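Endo-arabinase (Bacteroides thetaiotaomicron, PDB 5C0P) probably hydrolyses glycosidic bonds of L-arabinan, as a magnesium-binding member of glycoside hydrolase family 43. Local coordinates at residues Y41-N46 with I50-S55; M263-K266 with L272-S275. One frame throughout, in Å; residues are numbered along the deposited sequence.

Contact 1: residues Y41-N46 with I50-S55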
# COMPACT_ATOMS: atom_id res chain seq x y z
N TYR A 41 -5.19 -0.43 13.87
CA TYR A 41 -4.46 0.83 13.79
C TYR A 41 -4.49 1.36 12.37
O TYR A 41 -4.25 0.62 11.42
CB TYR A 41 -3.01 0.67 14.25
CG TYR A 41 -2.88 0.23 15.68
CD1 TYR A 41 -3.06 -1.11 16.03
CD2 TYR A 41 -2.60 1.14 16.69
CE1 TYR A 41 -2.96 -1.52 17.35
CE2 TYR A 41 -2.51 0.75 18.01
CZ TYR A 41 -2.68 -0.58 18.34
OH TYR A 41 -2.58 -0.96 19.66
N LEU A 42 -4.74 2.66 12.25
CA LEU A 42 -4.73 3.34 10.95
C LEU A 42 -3.72 4.48 11.02
O LEU A 42 -3.98 5.53 11.62
CB LEU A 42 -6.13 3.85 10.63
CG LEU A 42 -6.39 4.66 9.35
CD1 LEU A 42 -5.75 4.00 8.15
CD2 LEU A 42 -7.89 4.81 9.13
N HIS A 43 -2.55 4.23 10.42
CA HIS A 43 -1.51 5.24 10.28
C HIS A 43 -1.74 5.97 8.97
O HIS A 43 -2.02 5.34 7.95
CB HIS A 43 -0.15 4.56 10.25
CG HIS A 43 0.22 3.86 11.52
ND1 HIS A 43 1.11 4.40 12.42
CD2 HIS A 43 -0.16 2.67 12.02
CE1 HIS A 43 1.25 3.56 13.43
NE2 HIS A 43 0.49 2.50 13.21
N PHE A 44 -1.61 7.29 8.98
CA PHE A 44 -1.90 8.05 7.77
C PHE A 44 -1.03 9.30 7.64
O PHE A 44 -0.50 9.81 8.63
CB PHE A 44 -3.40 8.39 7.67
CG PHE A 44 -3.92 9.26 8.80
CD1 PHE A 44 -4.33 8.69 10.00
CD2 PHE A 44 -4.04 10.63 8.64
CE1 PHE A 44 -4.82 9.49 11.03
CE2 PHE A 44 -4.53 11.44 9.66
CZ PHE A 44 -4.92 10.86 10.86
N ASN A 45 -0.86 9.76 6.40
CA ASN A 45 -0.16 11.00 6.12
C ASN A 45 -0.97 12.18 6.67
O ASN A 45 -2.10 12.42 6.23
CB ASN A 45 0.04 11.16 4.61
CG ASN A 45 0.77 12.44 4.24
OD1 ASN A 45 1.30 13.14 5.10
ND2 ASN A 45 0.80 12.75 2.95
N ASN A 46 -0.40 12.90 7.63
CA ASN A 46 -1.07 14.02 8.28
C ASN A 46 -0.29 15.31 8.00
O ASN A 46 -0.27 16.23 8.81
CB ASN A 46 -1.19 13.72 9.78
CG ASN A 46 -2.06 14.71 10.54
OD1 ASN A 46 -1.69 15.15 11.63
ND2 ASN A 46 -3.22 15.07 9.97
N ILE A 50 3.42 11.24 10.18
CA ILE A 50 2.47 10.14 10.18
C ILE A 50 1.70 10.16 11.49
O ILE A 50 2.30 10.14 12.57
CB ILE A 50 3.17 8.78 9.97
CG1 ILE A 50 4.04 8.80 8.71
CG2 ILE A 50 2.15 7.62 9.91
CD1 ILE A 50 3.30 9.18 7.43
N ARG A 51 0.38 10.22 11.38
CA ARG A 51 -0.52 10.22 12.52
C ARG A 51 -1.11 8.82 12.65
O ARG A 51 -1.22 8.11 11.66
CB ARG A 51 -1.65 11.24 12.28
CG ARG A 51 -2.62 11.45 13.43
CD ARG A 51 -2.17 12.59 14.30
NE ARG A 51 -3.23 13.09 15.19
CZ ARG A 51 -3.80 14.28 15.06
NH1 ARG A 51 -4.74 14.66 15.92
NH2 ARG A 51 -3.43 15.09 14.08
N VAL A 52 -1.46 8.41 13.86
CA VAL A 52 -2.06 7.09 14.04
C VAL A 52 -3.35 7.16 14.85
O VAL A 52 -3.39 7.77 15.92
CB VAL A 52 -1.04 6.09 14.66
CG1 VAL A 52 -0.45 6.62 15.96
CG2 VAL A 52 -1.70 4.73 14.86
N TYR A 53 -4.40 6.56 14.31
CA TYR A 53 -5.65 6.39 15.03
C TYR A 53 -5.82 4.92 15.36
O TYR A 53 -5.28 4.06 14.66
CB TYR A 53 -6.83 6.86 14.18
CG TYR A 53 -7.01 8.36 14.04
CD1 TYR A 53 -6.10 9.28 14.59
CD2 TYR A 53 -8.11 8.88 13.37
CE1 TYR A 53 -6.30 10.66 14.45
CE2 TYR A 53 -8.30 10.24 13.24
CZ TYR A 53 -7.40 11.13 13.78
OH TYR A 53 -7.63 12.49 13.62
N LYS A 54 -6.57 4.63 16.41
CA LYS A 54 -6.73 3.27 16.91
C LYS A 54 -8.21 2.98 17.11
O LYS A 54 -8.98 3.89 17.39
CB LYS A 54 -6.00 3.15 18.25
CG LYS A 54 -5.97 1.76 18.87
CD LYS A 54 -5.22 1.79 20.21
CE LYS A 54 -6.03 2.42 21.33
NZ LYS A 54 -5.28 2.47 22.62
N SER A 55 -8.60 1.71 16.94
CA SER A 55 -10.02 1.34 17.05
C SER A 55 -10.19 -0.08 17.57
O SER A 55 -9.37 -0.95 17.27
CB SER A 55 -10.69 1.44 15.68
OG SER A 55 -12.08 1.15 15.78
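The Phe44 ring turns its edge to the face of Tyr53 in a T-shaped stack, centroids 4.9 Å apart and planes at 80°, with Phe44 CE1 poised over the centre of the tyrosine ring. One face of Phe44 is covered by Arg51, whose CB lies 3.9 Å from the centroid of the phenylalanine ring, while Tyr53 CD1 and the carbonyl oxygen of Leu42 lie at its edge, in the ring plane. On the opposite side of the sheet, Val52 CG2 stands almost squarely over the His43 ring, 3.5 Å from its centroid, and Ile50 CG2 meets that imidazole at the edge. Lys54 CG lies over a face of Tyr41 less squarely. Phe44 reaches its two partners because CG is placed between the backbone N and the carbonyl carbon (chi1 62°), which swings the ring across to the neighbouring strand. Strands 39-45 and 50-55 form a beta hairpin inside an antiparallel sheet, one blade of the five-bladed beta-propeller of family 43; hydrogen-bonded pairs Leu42-Tyr53 and Phe44-Arg51 alternate with non-hydrogen-bonded ones. A phenylalanine edge without its mate would be the likely result of an alanine in place of Tyr53, and the Phe44 ring would probably be freer to turn. Arg51 NH2 donates to OD1 of Asn46, just past the end of strand 39-45, at 3.0 Å; the oxygen lies in the guanidinium plane, yet the donor stands 41° out of the amide's carbonyl plane. Arg51 NH1 also forms a salt bridge with Asp63, a second polar hold on the guanidinium. The buried His43 has both ring nitrogens satisfied, ND1 by Ser67 OG and NE2 by the carbonyl oxygen of Pro115, while the Lys54 ammonium pairs with Glu15 and Glu64.

Contact 2: residues M263-K266 with L272-S275; sequences MVFK and LMIS
Segments 263-266 and 272-275 run antiparallel, their axes 4.5 Å apart at closest approach and their directions at 149°, with Met263-Ser275 and Phe265-Met273 as hydrogen-bonded pairs and Val264-Ile274 and Lys266-Leu272 as non-hydrogen-bonded ones. The shortest of the four backbone bonds runs from Met273 N to Phe265 O, at 2.7 Å. On the side of the sheet that carries Phe265, the phenylalanine ring leans over to the partner strand and receives Met273 CB on one face, 3.8 Å from its centroid and displaced toward the rim, a CH-pi contact. With chi1 at 65° the Phe265 ring is turned over the partner strand, its CZ 3.5 Å from Met273 CB. The rest of Met273, a selenomethionine, bends away from the 263-266 strand and packs on Pro290. Ser275 CB takes the ring edge, 4.1 Å from Phe265 CE2, and is also touched by the selenium of Met263, likewise a selenomethionine, at 4.0 Å. These strands make a beta hairpin within the antiparallel sheet 260-266, 272-278 and 285-290, part of a blade of the family 43 beta-propeller; Phe265 and Ser275 rest against Ile31 of strand 30-34, and the buried Ser275 OG is held by a hydrogen bond with the carbonyl oxygen of Pro29. On the opposite side the contacts are made by aliphatic carbons: Val264 CG1 meets Ile274 CB at 4.1 Å, and Leu272 extends CD1 back across the pair to within 4.0 Å of Lys266 CG. Tyr210 of strand 205-211 packs against Val264, Lys266 and Leu272, joining this side to the adjacent sheet, whereas Ile291 covers Leu272 and Ile274.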
# COMPACT_ATOMS: atom_id res chain seq x y z
N MSE A 263 -6.16 -2.37 0.25
CA MSE A 263 -5.53 -3.57 0.78
C MSE A 263 -6.65 -4.42 1.39
O MSE A 263 -7.77 -3.95 1.61
CB MSE A 263 -4.42 -3.24 1.79
CG MSE A 263 -4.84 -2.27 2.89
SE MSE A 263 -5.79 -3.09 4.39
CE MSE A 263 -4.31 -4.16 5.08
N VAL A 264 -6.36 -5.69 1.63
CA VAL A 264 -7.32 -6.58 2.27
C VAL A 264 -6.73 -7.15 3.55
O VAL A 264 -5.50 -7.29 3.70
CB VAL A 264 -7.80 -7.71 1.34
CG1 VAL A 264 -8.54 -7.14 0.13
CG2 VAL A 264 -6.63 -8.56 0.88
N PHE A 265 -7.61 -7.47 4.49
CA PHE A 265 -7.21 -8.02 5.77
C PHE A 265 -8.35 -8.82 6.36
O PHE A 265 -9.51 -8.64 5.98
CB PHE A 265 -6.82 -6.90 6.74
CG PHE A 265 -7.97 -5.98 7.11
CD1 PHE A 265 -8.72 -6.20 8.26
CD2 PHE A 265 -8.28 -4.88 6.32
CE1 PHE A 265 -9.77 -5.35 8.62
CE2 PHE A 265 -9.33 -4.03 6.65
CZ PHE A 265 -10.07 -4.25 7.80
N LYS A 266 -8.03 -9.69 7.30
CA LYS A 266 -9.08 -10.35 8.07
C LYS A 266 -9.27 -9.62 9.38
O LYS A 266 -8.29 -9.32 10.08
CB LYS A 266 -8.75 -11.82 8.31
CG LYS A 266 -8.86 -12.64 7.04
CD LYS A 266 -8.56 -14.10 7.28
CE LYS A 266 -8.95 -14.93 6.06
NZ LYS A 266 -8.58 -16.36 6.23
N LEU A 272 -12.92 -11.50 5.89
CA LEU A 272 -12.08 -10.76 4.95
C LEU A 272 -12.71 -9.40 4.62
O LEU A 272 -13.92 -9.31 4.32
CB LEU A 272 -11.82 -11.58 3.69
CG LEU A 272 -10.76 -11.08 2.72
CD1 LEU A 272 -9.36 -11.15 3.34
CD2 LEU A 272 -10.81 -11.89 1.41
N MSE A 273 -11.89 -8.35 4.71
CA MSE A 273 -12.33 -6.98 4.48
C MSE A 273 -11.41 -6.30 3.48
O MSE A 273 -10.23 -6.65 3.37
CB MSE A 273 -12.25 -6.16 5.78
CG MSE A 273 -12.87 -6.81 6.99
SE MSE A 273 -14.80 -6.77 6.92
CE MSE A 273 -15.03 -4.86 7.07
N ILE A 274 -11.94 -5.31 2.77
CA ILE A 274 -11.11 -4.42 1.95
C ILE A 274 -11.15 -3.02 2.55
O ILE A 274 -12.16 -2.60 3.11
CB ILE A 274 -11.56 -4.42 0.47
CG1 ILE A 274 -10.58 -3.64 -0.42
CG2 ILE A 274 -12.98 -3.88 0.32
CD1 ILE A 274 -10.78 -3.87 -1.92
N SER A 275 -10.02 -2.32 2.47
CA SER A 275 -9.92 -0.92 2.90
C SER A 275 -9.31 -0.10 1.77
O SER A 275 -8.24 -0.45 1.24
CB SER A 275 -9.05 -0.83 4.15
OG SER A 275 -8.81 0.53 4.53

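In the fold
Contact 1 and contact 2 are separate hairpins in different sheets, contact 1 closing before contact 2 opens in the sequence. Their centres lie about 17 Å apart and their nearest atoms about 6 Å, without touching. Strand 30-34 bridges them: Ile31 meets Leu42 of contact 1 and both Phe265 and Ser275 of contact 2. Both hairpins lie near the magnesium ion bound at Asp84 and His261, contact 2 the closer. The side chain of Met263 comes within about 6 Å of the metal and that of Leu42 within about 9 Å, while the His43 side chain is about 8 Å from that of Asp84. Neither contact contains the metal ligands Asp84 and His261; His261 precedes Met263 on strand 260-266.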